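Local structure of Phospholipase/Carboxylesterase (Haliangium ochraceum, 4Q82) at residues A[48-56]-A[66-74]; A[80-88]-A[140-149]. The protein probably hydrolyses carboxylic ester bonds as a serine esterase of the alpha/beta-hydrolase type, with phospholipids or simpler esters as possible substrates. All coordinates share one frame; numbering follows the deposited sequence.

Contact 1 (A[48-56]-A[66-74]); sequences PSSARLSVR and GFWEYLPPR
R56 lays its CB over the centre of one face of the F67 ring, 3.6 Å from the centroid, while V55 covers a face of W68 with CB and CG2, a CH-pi contact in which the branched chain fits the broad indole. The R52 guanidinium has P73 CG over one face; at its edge NH2 gives a nearly straight bond to Y70 OH (2.8 Å), and NE a weak one to L71 O. R56 bends at chi2 (-74°), which carries its guanidinium to the E69 carboxylate in a side-on salt bridge, NE to OE1 and NH2 to OE2, both 3.0 Å. The two planes stand 59° apart, and NE meets OE1 from above the carboxylate plane. OE1 also bonds the Y152 hydroxyl. An alanine in place of R56 would probably leave the E69 carboxylate without its cation. A water joins R52 O, S54 OG and E69 OE2. Strands 53-56 and 67-70 form an antiparallel hairpin, with hydrogen-bonded pairs S54-E69 and R56-F67. Strand 53-56 is one of two edge strands of the sheet, and 67-70 bonds onward to strand 124-128. Helices 97-100 and 107-113 cover the side of L53, V55, W68 and Y70; F67, opposite, meets helix 138-151.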
ATOM      1  N   PRO A  48      14.961   2.698 -17.138  1.00 25.34           N
ATOM      2  CA  PRO A  48      14.311   1.702 -16.268  1.00 24.63           C
ATOM      3  C   PRO A  48      14.034   2.260 -14.858  1.00 23.56           C
ATOM      4  O   PRO A  48      14.666   3.227 -14.453  1.00 23.56           O
ATOM      5  CB  PRO A  48      15.327   0.554 -16.202  1.00 25.03           C
ATOM      6  CG  PRO A  48      16.377   0.853 -17.214  1.00 27.02           C
ATOM      7  CD  PRO A  48      16.324   2.306 -17.550  1.00 27.30           C
ATOM      8  N   SER A  49      13.111   1.638 -14.124  1.00 21.70           N
ATOM      9  CA  SER A  49      12.594   2.229 -12.896  1.00 21.48           C
ATOM     10  C   SER A  49      13.646   2.538 -11.844  1.00 21.18           C
ATOM     11  O   SER A  49      13.486   3.499 -11.082  1.00 22.21           O
ATOM     12  CB  SER A  49      11.517   1.304 -12.300  1.00 21.02           C
ATOM     13  OG  SER A  49      12.017  -0.013 -12.117  1.00 20.77           O
ATOM     14  N   SER A  50      14.721   1.748 -11.760  1.00 20.87           N
ATOM     15  CA  SER A  50      15.702   1.998 -10.688  1.00 22.53           C
ATOM     16  C   SER A  50      16.385   3.350 -10.851  1.00 23.29           C
ATOM     17  O   SER A  50      16.903   3.890  -9.891  1.00 22.92           O
ATOM     18  CB  SER A  50      16.782   0.906 -10.621  1.00 24.84           C
ATOM     19  OG  SER A  50      17.493   0.825 -11.832  1.00 28.30           O
ATOM     20  N   ALA A  51      16.362   3.899 -12.062  1.00 23.56           N
ATOM     21  CA  ALA A  51      16.973   5.202 -12.310  1.00 24.94           C
ATOM     22  C   ALA A  51      16.289   6.302 -11.514  1.00 25.62           C
ATOM     23  O   ALA A  51      16.887   7.338 -11.252  1.00 26.68           O
ATOM     24  CB  ALA A  51      16.936   5.527 -13.793  1.00 25.02           C
ATOM     25  N   ARG A  52      15.040   6.079 -11.106  1.00 23.92           N
ATOM     26  CA  ARG A  52      14.307   7.109 -10.372  1.00 23.88           C
ATOM     27  C   ARG A  52      13.972   6.665  -8.954  1.00 22.91           C
ATOM     28  O   ARG A  52      13.040   7.172  -8.345  1.00 22.56           O
ATOM     29  CB  ARG A  52      13.027   7.486 -11.128  1.00 23.45           C
ATOM     30  CG  ARG A  52      13.290   8.085 -12.532  1.00 24.91           C
ATOM     31  CD  ARG A  52      11.996   8.295 -13.321  1.00 26.54           C
ATOM     32  NE  ARG A  52      11.300   7.024 -13.520  1.00 24.80           N
ATOM     33  CZ  ARG A  52      11.569   6.167 -14.501  1.00 24.70           C
ATOM     34  NH1 ARG A  52      12.514   6.443 -15.397  1.00 24.27           N
ATOM     35  NH2 ARG A  52      10.910   5.028 -14.571  1.00 23.18           N
ATOM     36  N   LEU A  53      14.745   5.720  -8.438  1.00 22.53           N
ATOM     37  CA  LEU A  53      14.580   5.245  -7.058  1.00 21.95           C
ATOM     38  C   LEU A  53      15.638   5.873  -6.170  1.00 24.29           C
ATOM     39  O   LEU A  53      16.833   5.721  -6.450  1.00 23.88           O
ATOM     40  CB  LEU A  53      14.701   3.729  -7.016  1.00 21.51           C
ATOM     41  CG  LEU A  53      14.656   3.089  -5.622  1.00 21.84           C
ATOM     42  CD1 LEU A  53      13.261   3.303  -5.025  1.00 19.73           C
ATOM     43  CD2 LEU A  53      14.987   1.601  -5.735  1.00 22.10           C
ATOM     44  N   SER A  54      15.220   6.598  -5.132  1.00 24.65           N
ATOM     45  CA  SER A  54      16.156   7.288  -4.236  1.00 26.83           C
ATOM     46  C   SER A  54      15.889   6.957  -2.775  1.00 26.33           C
ATOM     47  O   SER A  54      14.734   6.925  -2.345  1.00 25.60           O
ATOM     48  CB  SER A  54      16.073   8.802  -4.410  1.00 28.51           C
ATOM     49  OG  SER A  54      16.302   9.160  -5.759  1.00 29.73           O
ATOM     50  N   VAL A  55      16.957   6.736  -2.012  1.00 26.54           N
ATOM     51  CA  VAL A  55      16.833   6.471  -0.582  1.00 26.34           C
ATOM     52  C   VAL A  55      16.678   7.796   0.155  1.00 28.28           C
ATOM     53  O   VAL A  55      17.362   8.789  -0.148  1.00 30.64           O
ATOM     54  CB  VAL A  55      18.055   5.671  -0.053  1.00 30.24           C
ATOM     55  CG1 VAL A  55      19.298   6.556   0.052  1.00 32.95           C
ATOM     56  CG2 VAL A  55      17.733   4.993   1.279  1.00 29.23           C
ATOM     57  N   ARG A  56      15.754   7.833   1.105  1.00 27.21           N
ATOM     58  CA  ARG A  56      15.506   9.046   1.884  1.00 29.59           C
ATOM     59  C   ARG A  56      15.560   8.692   3.359  1.00 30.14           C
ATOM     60  O   ARG A  56      14.528   8.443   3.986  1.00 30.25           O
ATOM     61  CB  ARG A  56      14.161   9.665   1.525  1.00 29.47           C
ATOM     62  CG  ARG A  56      14.016  10.022   0.051  1.00 30.40           C
ATOM     63  CD  ARG A  56      14.844  11.267  -0.301  1.00 34.01           C
ATOM     64  NE  ARG A  56      14.679  11.585  -1.719  1.00 34.85           N
ATOM     65  CZ  ARG A  56      15.640  12.055  -2.510  1.00 36.89           C
ATOM     66  NH1 ARG A  56      16.854  12.288  -2.029  1.00 38.97           N
ATOM     67  NH2 ARG A  56      15.384  12.303  -3.791  1.00 37.15           N
ATOM     68  N   GLY A  66      12.301   6.841   7.638  1.00 24.57           N
ATOM     69  CA  GLY A  66      13.114   6.675   6.437  1.00 24.15           C
ATOM     70  C   GLY A  66      12.227   6.043   5.354  1.00 22.37           C
ATOM     71  O   GLY A  66      11.296   5.305   5.674  1.00 21.58           O
ATOM     72  N   PHE A  67      12.488   6.326   4.082  1.00 22.94           N
ATOM     73  CA  PHE A  67      11.687   5.714   3.010  1.00 21.95           C
ATOM     74  C   PHE A  67      12.419   5.677   1.683  1.00 22.53           C
ATOM     75  O   PHE A  67      13.373   6.441   1.458  1.00 23.61           O
ATOM     76  CB  PHE A  67      10.351   6.455   2.838  1.00 22.45           C
ATOM     77  CG  PHE A  67      10.482   7.889   2.383  1.00 24.41           C
ATOM     78  CD1 PHE A  67      10.748   8.905   3.293  1.00 26.26           C
ATOM     79  CD2 PHE A  67      10.295   8.228   1.042  1.00 24.09           C
ATOM     80  CE1 PHE A  67      10.845  10.231   2.873  1.00 28.28           C
ATOM     81  CE2 PHE A  67      10.399   9.555   0.614  1.00 26.78           C
ATOM     82  CZ  PHE A  67      10.670  10.552   1.534  1.00 28.47           C
ATOM     83  N   TRP A  68      11.961   4.778   0.808  1.00 21.93           N
ATOM     84  CA  TRP A  68      12.367   4.763  -0.596  1.00 22.07           C
ATOM     85  C   TRP A  68      11.422   5.625  -1.399  1.00 22.47           C
ATOM     86  O   TRP A  68      10.211   5.494  -1.278  1.00 22.26           O
ATOM     87  CB  TRP A  68      12.362   3.338  -1.190  1.00 20.86           C
ATOM     88  CG  TRP A  68      13.468   2.494  -0.644  1.00 22.14           C
ATOM     89  CD1 TRP A  68      13.392   1.612   0.393  1.00 21.92           C
ATOM     90  CD2 TRP A  68      14.837   2.515  -1.055  1.00 23.85           C
ATOM     91  NE1 TRP A  68      14.631   1.051   0.635  1.00 22.13           N
ATOM     92  CE2 TRP A  68      15.532   1.587  -0.248  1.00 23.34           C
ATOM     93  CE3 TRP A  68      15.539   3.215  -2.046  1.00 25.36           C
ATOM     94  CZ2 TRP A  68      16.893   1.344  -0.392  1.00 24.37           C
ATOM     95  CZ3 TRP A  68      16.900   2.963  -2.200  1.00 26.75           C
ATOM     96  CH2 TRP A  68      17.561   2.040  -1.376  1.00 25.92           C
ATOM     97  N   GLU A  69      11.989   6.487  -2.236  1.00 21.82           N
ATOM     98  CA  GLU A  69      11.216   7.374  -3.096  1.00 22.17           C
ATOM     99  C   GLU A  69      11.365   6.942  -4.540  1.00 21.66           C
ATOM    100  O   GLU A  69      12.480   6.897  -5.068  1.00 23.34           O
ATOM    101  CB  GLU A  69      11.685   8.818  -2.914  1.00 25.12           C
ATOM    102  CG  GLU A  69      11.160   9.802  -3.914  1.00 25.60           C
ATOM    103  CD  GLU A  69      12.060  11.022  -3.979  1.00 28.21           C
ATOM    104  OE1 GLU A  69      11.985  11.893  -3.073  1.00 29.24           O
ATOM    105  OE2 GLU A  69      12.869  11.082  -4.927  1.00 27.92           O
ATOM    106  N   TYR A  70      10.247   6.583  -5.162  1.00 20.02           N
ATOM    107  CA  TYR A  70      10.218   6.326  -6.599  1.00 19.98           C
ATOM    108  C   TYR A  70       9.374   7.389  -7.303  1.00 21.34           C
ATOM    109  O   TYR A  70       8.208   7.597  -6.951  1.00 21.34           O
ATOM    110  CB  TYR A  70       9.653   4.928  -6.942  1.00 18.34           C
ATOM    111  CG  TYR A  70       9.464   4.809  -8.448  1.00 17.94           C
ATOM    112  CD1 TYR A  70      10.569   4.718  -9.295  1.00 19.23           C
ATOM    113  CD2 TYR A  70       8.196   4.847  -9.023  1.00 17.84           C
ATOM    114  CE1 TYR A  70      10.414   4.615 -10.683  1.00 20.68           C
ATOM    115  CE2 TYR A  70       8.031   4.768 -10.426  1.00 19.57           C
ATOM    116  CZ  TYR A  70       9.148   4.647 -11.234  1.00 20.97           C
ATOM    117  OH  TYR A  70       9.000   4.569 -12.599  1.00 22.81           O
ATOM    118  N   LEU A  71       9.963   8.050  -8.299  1.00 22.08           N
ATOM    119  CA  LEU A  71       9.245   9.038  -9.098  1.00 23.74           C
ATOM    120  C   LEU A  71       8.998   8.478 -10.493  1.00 25.06           C
ATOM    121  O   LEU A  71       9.881   7.860 -11.094  1.00 23.55           O
ATOM    122  CB  LEU A  71      10.026  10.356  -9.173  1.00 25.52           C
ATOM    123  CG  LEU A  71      10.391  10.987  -7.830  1.00 25.89           C
ATOM    124  CD1 LEU A  71      11.273  12.205  -8.062  1.00 27.59           C
ATOM    125  CD2 LEU A  71       9.158  11.354  -7.031  1.00 25.80           C
ATOM    126  N   PRO A  72       7.767   8.647 -10.994  1.00 25.31           N
ATOM    127  CA  PRO A  72       7.383   8.127 -12.302  1.00 25.03           C
ATOM    128  C   PRO A  72       7.969   9.006 -13.405  1.00 27.05           C
ATOM    129  O   PRO A  72       8.379  10.128 -13.131  1.00 28.23           O
ATOM    130  CB  PRO A  72       5.857   8.222 -12.285  1.00 26.05           C
ATOM    131  CG  PRO A  72       5.599   9.427 -11.438  1.00 27.25           C
ATOM    132  CD  PRO A  72       6.651   9.350 -10.335  1.00 25.83           C
ATOM    133  N   PRO A  73       8.002   8.499 -14.636  1.00 27.59           N
ATOM    134  CA  PRO A  73       8.600   9.248 -15.749  1.00 31.01           C
ATOM    135  C   PRO A  73       8.094  10.683 -15.910  1.00 33.56           C
ATOM    136  O   PRO A  73       8.901  11.588 -16.146  1.00 34.63           O
ATOM    137  CB  PRO A  73       8.219   8.402 -16.959  1.00 30.78           C
ATOM    138  CG  PRO A  73       8.262   7.007 -16.417  1.00 27.63           C
ATOM    139  CD  PRO A  73       7.709   7.109 -15.010  1.00 26.31           C
ATOM    140  N   ARG A  74       6.791  10.894 -15.766  0.51 34.08           N
ATOM    141  CA  ARG A  74       6.225  12.220 -15.998  0.51 36.89           C
ATOM    142  C   ARG A  74       6.034  13.045 -14.726  0.51 36.69           C
ATOM    143  O   ARG A  74       5.250  13.992 -14.724  0.51 38.39           O
ATOM    144  CB  ARG A  74       4.888  12.091 -16.728  0.51 38.57           C
ATOM    145  CG  ARG A  74       5.015  11.485 -18.115  0.51 40.07           C
ATOM    146  CD  ARG A  74       3.657  11.172 -18.723  0.51 42.23           C
ATOM    147  NE  ARG A  74       3.679   9.907 -19.458  0.51 43.00           N
ATOM    148  CZ  ARG A  74       3.847   9.801 -20.773  0.51 45.43           C
ATOM    149  NH1 ARG A  74       3.995  10.888 -21.517  0.51 48.80           N
ATOM    150  NH2 ARG A  74       3.856   8.604 -21.348  0.51 44.92           N
TER
HETATM  151  O   HOH W   1      13.781   9.435  -6.797  1.00 26.36           O

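Contact 2 (A[80-88]-A[140-149]); sequences APLMVFWHG and EIRDFLAFAV
W86 turns one face of its indole to I141, whose CG1 lies 3.8 Å from the centroid of the six-membered ring, close to the ring normal; the two side chains run past one another, headed oppositely. At the indole edge sits F144 CB, 3.9 Å from W86 CZ2, and the two aromatic planes are 80° apart. A large flat residue suits this place because its broad ring reaches both I141 and F144, three residues apart on the helix. V84, further back along the strand, is forked between two partners: CG1 touches F144 CD1 at 3.8 Å, and CG2 touches L145 CD2 at 3.6 Å. L82 ends the row, its CD2 lying 3.8 Å from A148 CB, where a small helix residue lets the strand's leucine come in close.

Torsions set these positions. F144 holds CG anti to its backbone N (chi1 -171°), which brings CD1 and CE1 of the ring to V84 CG1, while the opposite edge, at CE2, is turned toward F67. Around this shell, Y174 of helix 167-178 touches I141 and L145, L161 of strand 158-163 touches W86, and L126 of strand 124-128 touches A148. Near W86, the E140 carboxylate is held by N65 and H130.

The helical segment 140-149 runs roughly antiparallel (148°) to central strand 80-86, their axes 10.2 Å apart, as helices cover a sheet in alpha/beta-hydrolase folds. No hydrogen bond crosses between the two segments, so cohesion here rests on the fit of apolar surfaces; W86 NE1, buried with no partner in the model, is probably a small price for burying the indole.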
ATOM      1  N   ALA A  80       0.700  13.710  -9.901  1.00 32.77           N
ATOM      2  CA  ALA A  80       0.747  12.262 -10.103  1.00 30.66           C
ATOM      3  C   ALA A  80      -0.061  11.534  -9.051  1.00 29.95           C
ATOM      4  O   ALA A  80      -0.126  11.985  -7.911  1.00 29.46           O
ATOM      5  CB  ALA A  80       2.190  11.769 -10.079  1.00 29.91           C
ATOM      6  N   PRO A  81      -0.667  10.392  -9.414  1.00 28.65           N
ATOM      7  CA  PRO A  81      -1.258   9.564  -8.354  1.00 26.75           C
ATOM      8  C   PRO A  81      -0.181   9.135  -7.378  1.00 25.09           C
ATOM      9  O   PRO A  81       0.989   9.072  -7.750  1.00 25.18           O
ATOM     10  CB  PRO A  81      -1.839   8.359  -9.111  1.00 26.58           C
ATOM     11  CG  PRO A  81      -1.125   8.352 -10.435  1.00 27.49           C
ATOM     12  CD  PRO A  81      -0.809   9.782 -10.747  1.00 29.04           C
ATOM     13  N   LEU A  82      -0.567   8.872  -6.133  1.00 24.01           N
ATOM     14  CA  LEU A  82       0.383   8.517  -5.095  1.00 22.57           C
ATOM     15  C   LEU A  82       0.064   7.132  -4.560  1.00 20.98           C
ATOM     16  O   LEU A  82      -1.101   6.807  -4.291  1.00 20.78           O
ATOM     17  CB  LEU A  82       0.356   9.534  -3.945  1.00 23.36           C
ATOM     18  CG  LEU A  82       1.057   9.141  -2.642  1.00 22.20           C
ATOM     19  CD1 LEU A  82       2.553   9.057  -2.879  1.00 21.67           C
ATOM     20  CD2 LEU A  82       0.754  10.192  -1.576  1.00 23.78           C
HETATM   21  N   MSE A  83       1.103   6.316  -4.414  1.00 19.08           N
HETATM   22  CA  MSE A  83       0.976   5.031  -3.757  1.00 17.44           C
HETATM   23  C   MSE A  83       1.926   4.979  -2.579  1.00 20.61           C
HETATM   24  O   MSE A  83       3.134   5.174  -2.751  1.00 18.86           O
HETATM   25  CB  MSE A  83       1.287   3.883  -4.731  1.00 16.54           C
HETATM   26  CG  MSE A  83       1.205   2.498  -4.092  1.00 15.63           C
HETATM   27 SE   MSE A  83       1.889   1.093  -5.290  0.64 20.05          SE
HETATM   28  CE  MSE A  83       0.640   1.332  -6.779  1.00 15.29           C
ATOM     29  N   VAL A  84       1.398   4.702  -1.388  1.00 16.44           N
ATOM     30  CA  VAL A  84       2.277   4.519  -0.234  1.00 16.04           C
ATOM     31  C   VAL A  84       2.183   3.050   0.163  1.00 17.36           C
ATOM     32  O   VAL A  84       1.085   2.527   0.415  1.00 17.26           O
ATOM     33  CB  VAL A  84       1.904   5.435   0.935  1.00 17.02           C
ATOM     34  CG1 VAL A  84       2.825   5.176   2.161  1.00 21.28           C
ATOM     35  CG2 VAL A  84       2.011   6.922   0.502  1.00 18.98           C
ATOM     36  N   PHE A  85       3.334   2.388   0.177  1.00 15.92           N
ATOM     37  CA  PHE A  85       3.405   0.941   0.431  1.00 14.97           C
ATOM     38  C   PHE A  85       4.076   0.665   1.777  1.00 15.62           C
ATOM     39  O   PHE A  85       5.162   1.213   2.048  1.00 16.74           O
ATOM     40  CB  PHE A  85       4.195   0.233  -0.683  1.00 14.25           C
ATOM     41  CG  PHE A  85       4.730  -1.124  -0.256  1.00 13.40           C
ATOM     42  CD1 PHE A  85       3.869  -2.213  -0.159  1.00 12.52           C
ATOM     43  CD2 PHE A  85       6.072  -1.291   0.084  1.00 13.63           C
ATOM     44  CE1 PHE A  85       4.345  -3.500   0.257  1.00 12.96           C
ATOM     45  CE2 PHE A  85       6.558  -2.531   0.502  1.00 13.67           C
ATOM     46  CZ  PHE A  85       5.694  -3.650   0.588  1.00 13.00           C
ATOM     47  N   TRP A  86       3.451  -0.193   2.601  1.00 14.92           N
ATOM     48  CA  TRP A  86       3.992  -0.573   3.913  1.00 15.52           C
ATOM     49  C   TRP A  86       4.416  -2.043   3.933  1.00 14.92           C
ATOM     50  O   TRP A  86       3.607  -2.950   3.686  1.00 13.48           O
ATOM     51  CB  TRP A  86       2.955  -0.299   5.022  1.00 15.53           C
ATOM     52  CG  TRP A  86       2.642   1.141   5.130  1.00 16.43           C
ATOM     53  CD1 TRP A  86       1.700   1.837   4.418  1.00 16.64           C
ATOM     54  CD2 TRP A  86       3.290   2.093   5.976  1.00 18.86           C
ATOM     55  NE1 TRP A  86       1.732   3.165   4.777  1.00 18.99           N
ATOM     56  CE2 TRP A  86       2.704   3.349   5.721  1.00 19.93           C
ATOM     57  CE3 TRP A  86       4.313   2.005   6.925  1.00 19.68           C
ATOM     58  CZ2 TRP A  86       3.085   4.504   6.398  1.00 22.07           C
ATOM     59  CZ3 TRP A  86       4.717   3.175   7.581  1.00 22.46           C
ATOM     60  CH2 TRP A  86       4.086   4.398   7.322  1.00 22.76           C
ATOM     61  N   HIS A  87       5.691  -2.260   4.258  1.00 15.51           N
ATOM     62  CA  HIS A  87       6.324  -3.573   4.260  1.00 14.26           C
ATOM     63  C   HIS A  87       5.879  -4.479   5.429  1.00 13.87           C
ATOM     64  O   HIS A  87       5.167  -4.051   6.356  1.00 14.11           O
ATOM     65  CB  HIS A  87       7.844  -3.362   4.305  1.00 13.90           C
ATOM     66  CG  HIS A  87       8.298  -2.720   5.581  1.00 14.09           C
ATOM     67  ND1 HIS A  87       8.399  -3.425   6.764  1.00 13.43           N
ATOM     68  CD2 HIS A  87       8.651  -1.441   5.870  1.00 14.79           C
ATOM     69  CE1 HIS A  87       8.804  -2.609   7.728  1.00 15.29           C
ATOM     70  NE2 HIS A  87       8.968  -1.403   7.213  1.00 16.26           N
ATOM     71  N   GLY A  88       6.335  -5.727   5.404  1.00 12.88           N
ATOM     72  CA  GLY A  88       6.018  -6.654   6.469  1.00 13.55           C
ATOM     73  C   GLY A  88       7.033  -6.640   7.604  1.00 14.46           C
ATOM     74  O   GLY A  88       8.082  -5.997   7.522  1.00 14.43           O
ATOM     75  N   GLU A 140       1.043   6.563  12.794  1.00 25.99           N
ATOM     76  CA  GLU A 140       2.270   6.588  11.996  1.00 26.29           C
ATOM     77  C   GLU A 140       1.938   6.656  10.501  1.00 25.50           C
ATOM     78  O   GLU A 140       2.533   7.433   9.732  1.00 25.12           O
ATOM     79  CB  GLU A 140       3.112   5.355  12.328  1.00 24.98           C
ATOM     80  CG  GLU A 140       4.394   5.157  11.511  1.00 24.85           C
ATOM     81  CD  GLU A 140       5.134   3.874  11.923  1.00 24.84           C
ATOM     82  OE1 GLU A 140       4.653   3.156  12.840  1.00 24.58           O
ATOM     83  OE2 GLU A 140       6.193   3.580  11.341  1.00 24.61           O
ATOM     84  N   ILE A 141       0.953   5.867  10.094  1.00 21.88           N
ATOM     85  CA  ILE A 141       0.544   5.834   8.699  1.00 21.85           C
ATOM     86  C   ILE A 141      -0.142   7.148   8.314  1.00 23.28           C
ATOM     87  O   ILE A 141       0.115   7.692   7.236  1.00 23.99           O
ATOM     88  CB  ILE A 141      -0.372   4.615   8.429  1.00 20.43           C
ATOM     89  CG1 ILE A 141       0.436   3.322   8.631  1.00 19.47           C
ATOM     90  CG2 ILE A 141      -0.938   4.650   7.021  1.00 20.49           C
ATOM     91  CD1 ILE A 141      -0.387   2.063   8.476  1.00 18.23           C
ATOM     92  N   ARG A 142      -1.001   7.667   9.200  1.00 23.31           N
ATOM     93  CA  ARG A 142      -1.616   8.982   8.968  1.00 27.53           C
ATOM     94  C   ARG A 142      -0.557  10.067   8.768  1.00 27.97           C
ATOM     95  O   ARG A 142      -0.630  10.867   7.819  1.00 26.87           O
ATOM     96  CB  ARG A 142      -2.528   9.389  10.141  1.00 30.27           C
ATOM     97  CG  ARG A 142      -3.099  10.805   9.962  1.00 34.89           C
ATOM     98  CD  ARG A 142      -3.447  11.486  11.261  1.00 39.67           C
ATOM     99  NE  ARG A 142      -2.333  11.521  12.207  1.00 42.24           N
ATOM    100  CZ  ARG A 142      -2.491  11.671  13.519  1.00 44.91           C
ATOM    101  NH1 ARG A 142      -3.713  11.814  14.015  1.00 46.33           N
ATOM    102  NH2 ARG A 142      -1.437  11.692  14.333  1.00 46.20           N
ATOM    103  N   ASP A 143       0.411  10.115   9.687  1.00 27.96           N
ATOM    104  CA  ASP A 143       1.411  11.171   9.645  1.00 30.81           C
ATOM    105  C   ASP A 143       2.241  11.062   8.367  1.00 29.69           C
ATOM    106  O   ASP A 143       2.581  12.077   7.761  1.00 31.21           O
ATOM    107  CB  ASP A 143       2.335  11.134  10.870  1.00 32.42           C
ATOM    108  CG  ASP A 143       1.620  11.470  12.172  1.00 34.77           C
ATOM    109  OD1 ASP A 143       0.480  11.988  12.149  1.00 34.40           O
ATOM    110  OD2 ASP A 143       2.215  11.210  13.236  1.00 36.42           O
ATOM    111  N   PHE A 144       2.586   9.847   7.955  1.00 27.50           N
ATOM    112  CA  PHE A 144       3.404   9.709   6.755  1.00 26.71           C
ATOM    113  C   PHE A 144       2.607  10.072   5.504  1.00 27.08           C
ATOM    114  O   PHE A 144       3.152  10.646   4.556  1.00 26.41           O
ATOM    115  CB  PHE A 144       3.980   8.285   6.586  1.00 23.87           C
ATOM    116  CG  PHE A 144       4.991   8.201   5.464  1.00 22.73           C
ATOM    117  CD1 PHE A 144       4.607   7.817   4.193  1.00 21.58           C
ATOM    118  CD2 PHE A 144       6.305   8.608   5.669  1.00 24.23           C
ATOM    119  CE1 PHE A 144       5.500   7.788   3.146  1.00 26.00           C
ATOM    120  CE2 PHE A 144       7.222   8.577   4.617  1.00 23.51           C
ATOM    121  CZ  PHE A 144       6.815   8.168   3.355  1.00 22.32           C
ATOM    122  N   LEU A 145       1.329   9.710   5.469  1.00 26.52           N
ATOM    123  CA  LEU A 145       0.492  10.159   4.358  1.00 27.39           C
ATOM    124  C   LEU A 145       0.385  11.693   4.310  1.00 29.46           C
ATOM    125  O   LEU A 145       0.365  12.280   3.224  1.00 29.82           O
ATOM    126  CB  LEU A 145      -0.904   9.541   4.441  1.00 27.69           C
ATOM    127  CG  LEU A 145      -1.063   8.075   4.029  1.00 27.40           C
ATOM    128  CD1 LEU A 145      -2.474   7.560   4.389  1.00 27.49           C
ATOM    129  CD2 LEU A 145      -0.789   7.910   2.553  1.00 26.74           C
ATOM    130  N   ALA A 146       0.318  12.345   5.477  1.00 30.31           N
ATOM    131  CA  ALA A 146       0.267  13.806   5.518  1.00 32.28           C
ATOM    132  C   ALA A 146       1.560  14.394   4.966  1.00 32.73           C
ATOM    133  O   ALA A 146       1.539  15.329   4.160  1.00 34.22           O
ATOM    134  CB  ALA A 146       0.024  14.302   6.936  1.00 33.76           C
ATOM    135  N   PHE A 147       2.686  13.843   5.411  1.00 31.36           N
ATOM    136  CA  PHE A 147       3.984  14.237   4.883  1.00 31.01           C
ATOM    137  C   PHE A 147       4.042  14.086   3.366  1.00 29.88           C
ATOM    138  O   PHE A 147       4.507  14.991   2.663  1.00 31.13           O
ATOM    139  CB  PHE A 147       5.107  13.413   5.510  1.00 30.02           C
ATOM    140  CG  PHE A 147       6.373  13.412   4.694  1.00 31.05           C
ATOM    141  CD1 PHE A 147       7.302  14.433   4.834  1.00 33.02           C
ATOM    142  CD2 PHE A 147       6.630  12.392   3.779  1.00 29.48           C
ATOM    143  CE1 PHE A 147       8.461  14.436   4.089  1.00 32.97           C
ATOM    144  CE2 PHE A 147       7.789  12.389   3.032  1.00 29.32           C
ATOM    145  CZ  PHE A 147       8.704  13.418   3.181  1.00 30.90           C
ATOM    146  N   ALA A 148       3.569  12.948   2.866  1.00 28.52           N
ATOM    147  CA  ALA A 148       3.693  12.641   1.440  1.00 28.32           C
ATOM    148  C   ALA A 148       2.951  13.663   0.584  1.00 30.46           C
ATOM    149  O   ALA A 148       3.473  14.175  -0.411  1.00 31.07           O
ATOM    150  CB  ALA A 148       3.169  11.211   1.152  1.00 25.59           C
ATOM    151  N   VAL A 149       1.724  13.959   0.989  1.00 32.27           N
ATOM    152  CA  VAL A 149       0.874  14.875   0.257  1.00 34.98           C
ATOM    153  C   VAL A 149       1.418  16.304   0.346  1.00 37.22           C
ATOM    154  O   VAL A 149       1.300  17.078  -0.601  1.00 38.85           O
ATOM    155  CB  VAL A 149      -0.575  14.805   0.785  1.00 36.21           C
ATOM    156  CG1 VAL A 149      -1.428  15.901   0.195  1.00 39.43           C
ATOM    157  CG2 VAL A 149      -1.175  13.453   0.457  1.00 34.55           C
TER

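Contact 2 is core, its centre about 8 Å from the centre of the chain, against about 16 Å for that of contact 1, which lies at the edge of the same sheet and is only partly buried. Their chemistry follows their places: the hairpin of contact 1 adds backbone hydrogen bonds, a salt bridge and a bound water to its apolar packing, while strand and helix in contact 2 meet mainly through hydrocarbon and aromatic surfaces. Strand 124-128 separates strands 67-70 and 80-86 in the sheet, although these two follow each other in the chain. The two contacts meet where F67 packs on F144 and F147 of helix 138-151.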